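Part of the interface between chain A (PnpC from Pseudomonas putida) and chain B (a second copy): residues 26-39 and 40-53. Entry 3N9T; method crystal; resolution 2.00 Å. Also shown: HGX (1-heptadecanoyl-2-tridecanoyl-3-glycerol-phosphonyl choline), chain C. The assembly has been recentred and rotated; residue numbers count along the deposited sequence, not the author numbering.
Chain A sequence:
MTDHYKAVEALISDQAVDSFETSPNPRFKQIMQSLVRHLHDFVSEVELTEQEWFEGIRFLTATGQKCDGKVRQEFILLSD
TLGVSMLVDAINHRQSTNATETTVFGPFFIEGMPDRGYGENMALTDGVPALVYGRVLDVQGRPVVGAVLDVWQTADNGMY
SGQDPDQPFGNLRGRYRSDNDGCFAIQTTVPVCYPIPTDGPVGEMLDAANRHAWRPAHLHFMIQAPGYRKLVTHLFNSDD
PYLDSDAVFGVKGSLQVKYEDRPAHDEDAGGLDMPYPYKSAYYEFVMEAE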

# COMPACT_ATOMS: atom_id res chain seq x y z
N PRO A 26 13.96 -12.27 11.92
CA PRO A 26 13.09 -13.28 11.30
C PRO A 26 11.62 -12.90 11.31
O PRO A 26 10.89 -13.41 10.50
CB PRO A 26 13.30 -14.55 12.14
CG PRO A 26 14.10 -14.17 13.30
CD PRO A 26 14.53 -12.72 13.21
N ARG A 27 11.20 -12.02 12.21
CA ARG A 27 9.85 -11.49 12.18
C ARG A 27 9.62 -10.60 10.93
O ARG A 27 8.63 -10.71 10.26
CB ARG A 27 9.57 -10.62 13.41
CG ARG A 27 8.15 -9.94 13.34
CD ARG A 27 7.04 -11.05 13.23
NE ARG A 27 5.70 -10.42 13.40
CZ ARG A 27 4.55 -11.03 13.28
NH1 ARG A 27 4.50 -12.31 12.92
NH2 ARG A 27 3.42 -10.33 13.46
N PHE A 28 10.58 -9.73 10.65
CA PHE A 28 10.53 -8.90 9.46
C PHE A 28 10.55 -9.77 8.20
O PHE A 28 9.78 -9.56 7.26
CB PHE A 28 11.74 -7.96 9.44
CG PHE A 28 11.77 -7.08 8.22
CD1 PHE A 28 10.92 -5.96 8.14
CD2 PHE A 28 12.59 -7.38 7.17
CE1 PHE A 28 10.92 -5.12 7.03
CE2 PHE A 28 12.60 -6.55 6.00
CZ PHE A 28 11.79 -5.42 5.95
N LYS A 29 11.45 -10.76 8.18
CA LYS A 29 11.39 -11.78 7.12
C LYS A 29 9.99 -12.39 6.95
O LYS A 29 9.44 -12.44 5.83
CB LYS A 29 12.38 -12.93 7.39
CG LYS A 29 12.31 -14.02 6.31
CD LYS A 29 13.33 -15.14 6.57
CE LYS A 29 12.75 -16.40 6.01
NZ LYS A 29 13.05 -17.65 6.81
N GLN A 30 9.46 -12.96 8.04
CA GLN A 30 8.10 -13.50 8.05
C GLN A 30 7.07 -12.52 7.44
O GLN A 30 6.27 -12.89 6.57
CB GLN A 30 7.62 -13.78 9.49
CG GLN A 30 6.18 -14.45 9.48
CD GLN A 30 5.70 -14.74 10.89
OE1 GLN A 30 6.31 -14.29 11.85
NE2 GLN A 30 4.60 -15.45 11.01
N ILE A 31 7.07 -11.29 7.94
CA ILE A 31 6.05 -10.34 7.48
C ILE A 31 6.24 -10.04 5.97
O ILE A 31 5.27 -10.07 5.21
CB ILE A 31 6.15 -9.04 8.27
CG1 ILE A 31 5.60 -9.26 9.72
CG2 ILE A 31 5.32 -7.97 7.59
CD1 ILE A 31 5.91 -8.07 10.66
N MET A 32 7.48 -9.74 5.56
CA MET A 32 7.69 -9.35 4.15
C MET A 32 7.44 -10.53 3.19
O MET A 32 6.91 -10.33 2.10
CB MET A 32 9.09 -8.81 3.97
CG MET A 32 9.35 -7.42 4.68
SD MET A 32 8.03 -6.18 4.37
CE MET A 32 8.16 -5.96 2.59
N GLN A 33 7.82 -11.76 3.55
CA GLN A 33 7.51 -12.87 2.66
C GLN A 33 6.03 -13.11 2.50
O GLN A 33 5.55 -13.40 1.39
CB GLN A 33 8.26 -14.17 3.03
CG GLN A 33 9.80 -13.97 2.87
CD GLN A 33 10.61 -15.26 3.04
OE1 GLN A 33 10.34 -16.07 3.95
NE2 GLN A 33 11.61 -15.44 2.18
N SER A 34 5.29 -13.00 3.59
CA SER A 34 3.86 -13.08 3.53
C SER A 34 3.24 -11.94 2.72
O SER A 34 2.35 -12.16 1.86
CB SER A 34 3.27 -13.02 4.95
OG SER A 34 1.91 -13.28 4.88
N LEU A 35 3.72 -10.72 2.95
CA LEU A 35 3.10 -9.60 2.27
C LEU A 35 3.36 -9.72 0.72
O LEU A 35 2.45 -9.50 -0.12
CB LEU A 35 3.80 -8.38 2.86
CG LEU A 35 3.52 -7.04 2.25
CD1 LEU A 35 2.06 -6.95 2.11
CD2 LEU A 35 4.01 -5.97 3.24
N VAL A 36 4.60 -10.08 0.37
CA VAL A 36 4.94 -10.21 -1.06
C VAL A 36 4.12 -11.32 -1.76
O VAL A 36 3.61 -11.14 -2.87
CB VAL A 36 6.45 -10.40 -1.22
CG1 VAL A 36 6.79 -10.74 -2.68
CG2 VAL A 36 7.17 -9.03 -0.87
N ARG A 37 4.01 -12.49 -1.12
CA ARG A 37 3.25 -13.59 -1.67
C ARG A 37 1.79 -13.13 -1.86
O ARG A 37 1.20 -13.35 -2.92
CB ARG A 37 3.33 -14.79 -0.73
CG ARG A 37 2.57 -16.05 -1.26
CD ARG A 37 3.06 -16.42 -2.72
NE ARG A 37 4.45 -16.88 -2.70
CZ ARG A 37 5.22 -17.15 -3.77
NH1 ARG A 37 4.76 -17.01 -5.02
NH2 ARG A 37 6.47 -17.60 -3.55
N HIS A 38 1.21 -12.45 -0.87
CA HIS A 38 -0.22 -12.03 -0.97
C HIS A 38 -0.39 -10.97 -2.05
O HIS A 38 -1.37 -11.01 -2.83
CB HIS A 38 -0.86 -11.54 0.36
CG HIS A 38 -1.08 -12.64 1.34
ND1 HIS A 38 -2.27 -13.35 1.41
CD2 HIS A 38 -0.24 -13.25 2.19
CE1 HIS A 38 -2.17 -14.27 2.36
NE2 HIS A 38 -0.95 -14.26 2.83
N LEU A 39 0.57 -10.07 -2.12
CA LEU A 39 0.50 -9.00 -3.10
C LEU A 39 0.56 -9.57 -4.52
O LEU A 39 -0.25 -9.21 -5.40
CB LEU A 39 1.73 -8.15 -2.88
CG LEU A 39 1.93 -6.83 -3.58
CD1 LEU A 39 0.67 -5.99 -3.65
CD2 LEU A 39 3.09 -6.10 -2.83
O11 HGX C . 9.71 -5.26 11.89
C11 HGX C . 9.27 -4.18 11.63
C12 HGX C . 7.80 -4.07 11.37
C13 HGX C . 7.51 -4.24 9.90
C14 HGX C . 6.06 -3.88 9.76
C15 HGX C . 5.60 -4.05 8.37
C16 HGX C . 4.11 -3.94 8.35
C17 HGX C . 3.66 -3.73 6.93
C18 HGX C . 2.19 -4.06 6.87
C19 HGX C . 1.46 -3.13 5.92
C20 HGX C . 0.06 -2.93 6.50
C21 HGX C . -0.02 -1.76 7.48
C22 HGX C . -1.21 -0.82 7.30
C23 HGX C . -2.08 -1.09 6.07
O3 HGX C . 10.16 -3.05 11.58
C3 HGX C . 11.57 -3.22 11.65
C2 HGX C . 12.27 -2.90 10.33
C1 HGX C . 13.74 -2.83 10.63
O3P HGX C . 14.17 -4.16 10.85
O2 HGX C . 11.92 -1.63 9.79
C31 HGX C . 11.40 -1.66 8.42
O31 HGX C . 12.01 -1.12 7.53
C32 HGX C . 10.11 -2.23 7.98
C33 HGX C . 10.02 -1.80 6.51
C34 HGX C . 8.56 -1.73 6.15
C35 HGX C . 8.23 -2.41 4.84
C36 HGX C . 6.79 -2.15 4.58
C37 HGX C . 6.58 -2.29 3.08
C38 HGX C . 5.09 -2.28 2.89
C39 HGX C . 4.74 -1.82 1.48
C40 HGX C . 3.75 -2.75 0.80
C42 HGX C . 2.29 -2.36 1.04
C43 HGX C . 1.54 -1.95 -0.24
C44 HGX C . 2.08 -2.58 -1.53
C45 HGX C . 2.42 -1.47 -2.53
C46 HGX C . 3.54 -1.84 -3.52
C47 HGX C . 3.06 -1.63 -4.95
C48 HGX C . 3.19 -0.15 -5.20
O1 HGX C . 16.02 -3.18 12.22
P1 HGX C . 15.14 -4.43 12.09
O4 HGX C . 14.24 -4.85 13.24
O5 HGX C . 16.06 -5.68 11.59
C4 HGX C . 17.14 -6.18 12.41
C5 HGX C . 18.52 -5.98 11.76
N1 HGX C . 19.29 -4.75 12.14
C6 HGX C . 20.73 -5.08 12.08
C7 HGX C . 18.99 -4.23 13.49
C8 HGX C . 19.03 -3.70 11.13
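Chain B 40-53: HDFVSEVELTEQEW

Chain B lies on the chain A helix 26-39 as a helix, a short break and a second helix. Its first segment, 40-46, runs nearly antiparallel to the chain A helix, at 155° between their N-to-C directions, and the axes approach to 9.5 Å. The register follows from this direction: the CA atoms of L35(A) and F42(B) lie 6.1 Å apart, those of I31(A) and V46(B) 6.3 Å, so one helical turn on one chain matches one turn on the other. At E47(B) the chain leaves helical geometry with phi 58° and psi 56°, L48(B) and T49(B) are extended, and a new helix starts at E50(B). T49(B) caps it, OG1 accepting from E52(B) N at 3.0 Å.

Packing follows a knob-into-hole rule, with two knobs spaced four residues apart. F42(B) sits among I31(A), S34(A), L35(A) and H38(A). L35(A) CD1 lies over a face of its ring, 4.1 Å from the centroid, while S34(A) OG meets the ring edge, 3.4 Å from F42(B) CD1. F42(B) CB in turn sits over a face of the H38(A) ring, 3.9 Å from its centroid. One turn on, V46(B) fills the hole between R27(A), Q30(A), I31(A) and S34(A), its CG1 reaching 3.4 Å from S34(A) CB. The small serine thus borders both holes. Beyond the helix end, L48(B) CD1 adds an apolar contact with I31(A) CD1 at 4.3 Å.

Polar contacts flank these knobs. S34(A) OG donates to E45(B) OE1 at 2.6 Å, and H38(A) NE2 adds a weak hydrogen bond of 3.4 Å to E45(B) OE1, so a single carboxylate oxygen serves two residues one turn apart.

The richest polar site is where chain B breaks. The CB of R27(A) points sideways, but its long side chain brings the guanidinium to V46(B) O, a carbonyl at the helix end; NH1 and NH2 of R27(A) each donate to V46(B) O at 2.9 Å. The second helix supplies the countercharge: R27(A) NH2 meets E52(B) OE1 at 2.8 Å and R27(A) NE meets E52(B) OE2 at 2.8 Å, a two-pronged salt bridge lying near the guanidinium plane. E52(B) OE1 also accepts from T49(B) N at 2.8 Å, tying the bridge to the cap, and Q30(A) OE1 braces R27(A) NH1 at 2.9 Å.

Lipid borders the contact: HGX C18 approaches F42(B) CE2 to 3.9 Å, and HGX C38 approaches L35(A) CD2 to 3.9 Å.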

# COMPACT_ATOMS: atom_id res chain seq x y z
N HIS B 40 -6.42 -8.74 4.16
CA HIS B 40 -6.89 -9.28 5.42
C HIS B 40 -6.30 -10.69 5.67
O HIS B 40 -5.98 -10.98 6.81
CB HIS B 40 -8.43 -9.40 5.47
CG HIS B 40 -9.11 -8.09 5.76
ND1 HIS B 40 -10.03 -7.94 6.78
CD2 HIS B 40 -8.97 -6.86 5.20
CE1 HIS B 40 -10.47 -6.70 6.80
NE2 HIS B 40 -9.84 -6.02 5.86
N ASP B 41 -6.14 -11.51 4.63
CA ASP B 41 -5.49 -12.82 4.82
C ASP B 41 -4.01 -12.66 5.25
O ASP B 41 -3.50 -13.42 6.06
CB ASP B 41 -5.57 -13.67 3.57
CG ASP B 41 -6.98 -14.32 3.39
OD1 ASP B 41 -7.81 -14.29 4.33
OD2 ASP B 41 -7.22 -14.85 2.29
N PHE B 42 -3.33 -11.71 4.65
CA PHE B 42 -1.99 -11.38 5.11
C PHE B 42 -1.92 -10.98 6.60
O PHE B 42 -1.09 -11.51 7.41
CB PHE B 42 -1.43 -10.27 4.21
CG PHE B 42 -0.35 -9.47 4.87
CD1 PHE B 42 0.90 -10.07 5.18
CD2 PHE B 42 -0.56 -8.13 5.16
CE1 PHE B 42 1.88 -9.31 5.79
CE2 PHE B 42 0.41 -7.40 5.81
CZ PHE B 42 1.65 -7.99 6.09
N VAL B 43 -2.74 -10.01 6.97
CA VAL B 43 -2.75 -9.53 8.37
C VAL B 43 -3.07 -10.72 9.34
O VAL B 43 -2.45 -10.87 10.37
CB VAL B 43 -3.76 -8.40 8.52
CG1 VAL B 43 -4.01 -8.06 9.99
CG2 VAL B 43 -3.27 -7.14 7.79
N SER B 44 -4.03 -11.52 8.97
CA SER B 44 -4.43 -12.70 9.77
C SER B 44 -3.33 -13.75 9.85
O SER B 44 -3.11 -14.33 10.92
CB SER B 44 -5.65 -13.34 9.13
OG SER B 44 -6.73 -12.54 9.50
N GLU B 45 -2.71 -14.07 8.69
CA GLU B 45 -1.62 -15.05 8.61
C GLU B 45 -0.50 -14.74 9.58
O GLU B 45 -0.03 -15.61 10.33
CB GLU B 45 -1.01 -15.10 7.18
CG GLU B 45 0.10 -16.15 7.09
CD GLU B 45 0.47 -16.54 5.68
OE1 GLU B 45 1.19 -15.81 5.01
OE2 GLU B 45 0.01 -17.60 5.24
N VAL B 46 -0.01 -13.52 9.53
CA VAL B 46 1.14 -13.15 10.33
C VAL B 46 0.76 -12.66 11.76
O VAL B 46 1.66 -12.46 12.60
CB VAL B 46 2.09 -12.06 9.63
CG1 VAL B 46 2.60 -12.56 8.28
CG2 VAL B 46 1.38 -10.68 9.51
N GLU B 47 -0.54 -12.38 11.98
CA GLU B 47 -1.07 -11.83 13.25
C GLU B 47 -0.37 -10.54 13.55
O GLU B 47 0.30 -10.38 14.57
CB GLU B 47 -0.95 -12.89 14.36
CG GLU B 47 -1.83 -14.08 13.95
CD GLU B 47 -2.06 -15.10 15.05
OE1 GLU B 47 -1.24 -15.23 15.93
OE2 GLU B 47 -3.09 -15.77 15.01
N LEU B 48 -0.46 -9.62 12.59
CA LEU B 48 0.19 -8.33 12.68
C LEU B 48 -0.12 -7.62 14.02
O LEU B 48 -1.30 -7.56 14.44
CB LEU B 48 -0.33 -7.42 11.50
CG LEU B 48 0.60 -6.29 11.05
CD1 LEU B 48 1.79 -6.92 10.34
CD2 LEU B 48 -0.15 -5.38 10.06
N THR B 49 0.92 -7.10 14.70
CA THR B 49 0.69 -6.37 15.92
C THR B 49 0.28 -4.94 15.62
O THR B 49 0.45 -4.43 14.51
CB THR B 49 1.97 -6.37 16.84
OG1 THR B 49 2.97 -5.53 16.27
CG2 THR B 49 2.47 -7.79 17.11
N GLU B 50 -0.23 -4.24 16.63
CA GLU B 50 -0.59 -2.84 16.45
C GLU B 50 0.67 -2.02 16.14
O GLU B 50 0.64 -1.10 15.33
CB GLU B 50 -1.25 -2.33 17.76
CG GLU B 50 -2.65 -2.95 17.93
CD GLU B 50 -3.23 -2.93 19.36
OE1 GLU B 50 -2.74 -3.69 20.25
OE2 GLU B 50 -4.24 -2.19 19.53
N GLN B 51 1.79 -2.36 16.77
CA GLN B 51 3.04 -1.57 16.55
C GLN B 51 3.55 -1.81 15.12
O GLN B 51 4.08 -0.89 14.44
CB GLN B 51 4.13 -1.96 17.60
CG GLN B 51 5.49 -1.26 17.44
CD GLN B 51 6.59 -1.72 18.45
OE1 GLN B 51 7.39 -0.90 18.99
NE2 GLN B 51 6.63 -3.05 18.72
N GLU B 52 3.46 -3.06 14.65
CA GLU B 52 3.81 -3.34 13.24
C GLU B 52 2.89 -2.60 12.24
O GLU B 52 3.34 -2.16 11.16
CB GLU B 52 3.70 -4.85 13.03
CG GLU B 52 4.83 -5.62 13.86
CD GLU B 52 4.64 -7.08 13.91
OE1 GLU B 52 3.51 -7.57 13.63
OE2 GLU B 52 5.67 -7.77 14.26
N TRP B 53 1.59 -2.55 12.55
CA TRP B 53 0.62 -1.81 11.74
C TRP B 53 1.05 -0.33 11.69
O TRP B 53 1.10 0.25 10.58
CB TRP B 53 -0.76 -1.98 12.35
CG TRP B 53 -1.84 -1.15 11.68
CD1 TRP B 53 -2.56 -1.46 10.54
CD2 TRP B 53 -2.23 0.17 12.06
NE1 TRP B 53 -3.39 -0.40 10.21
CE2 TRP B 53 -3.24 0.59 11.16
CE3 TRP B 53 -1.88 1.03 13.12
CZ2 TRP B 53 -3.87 1.84 11.26
CZ3 TRP B 53 -2.50 2.28 13.21
CH2 TRP B 53 -3.49 2.67 12.28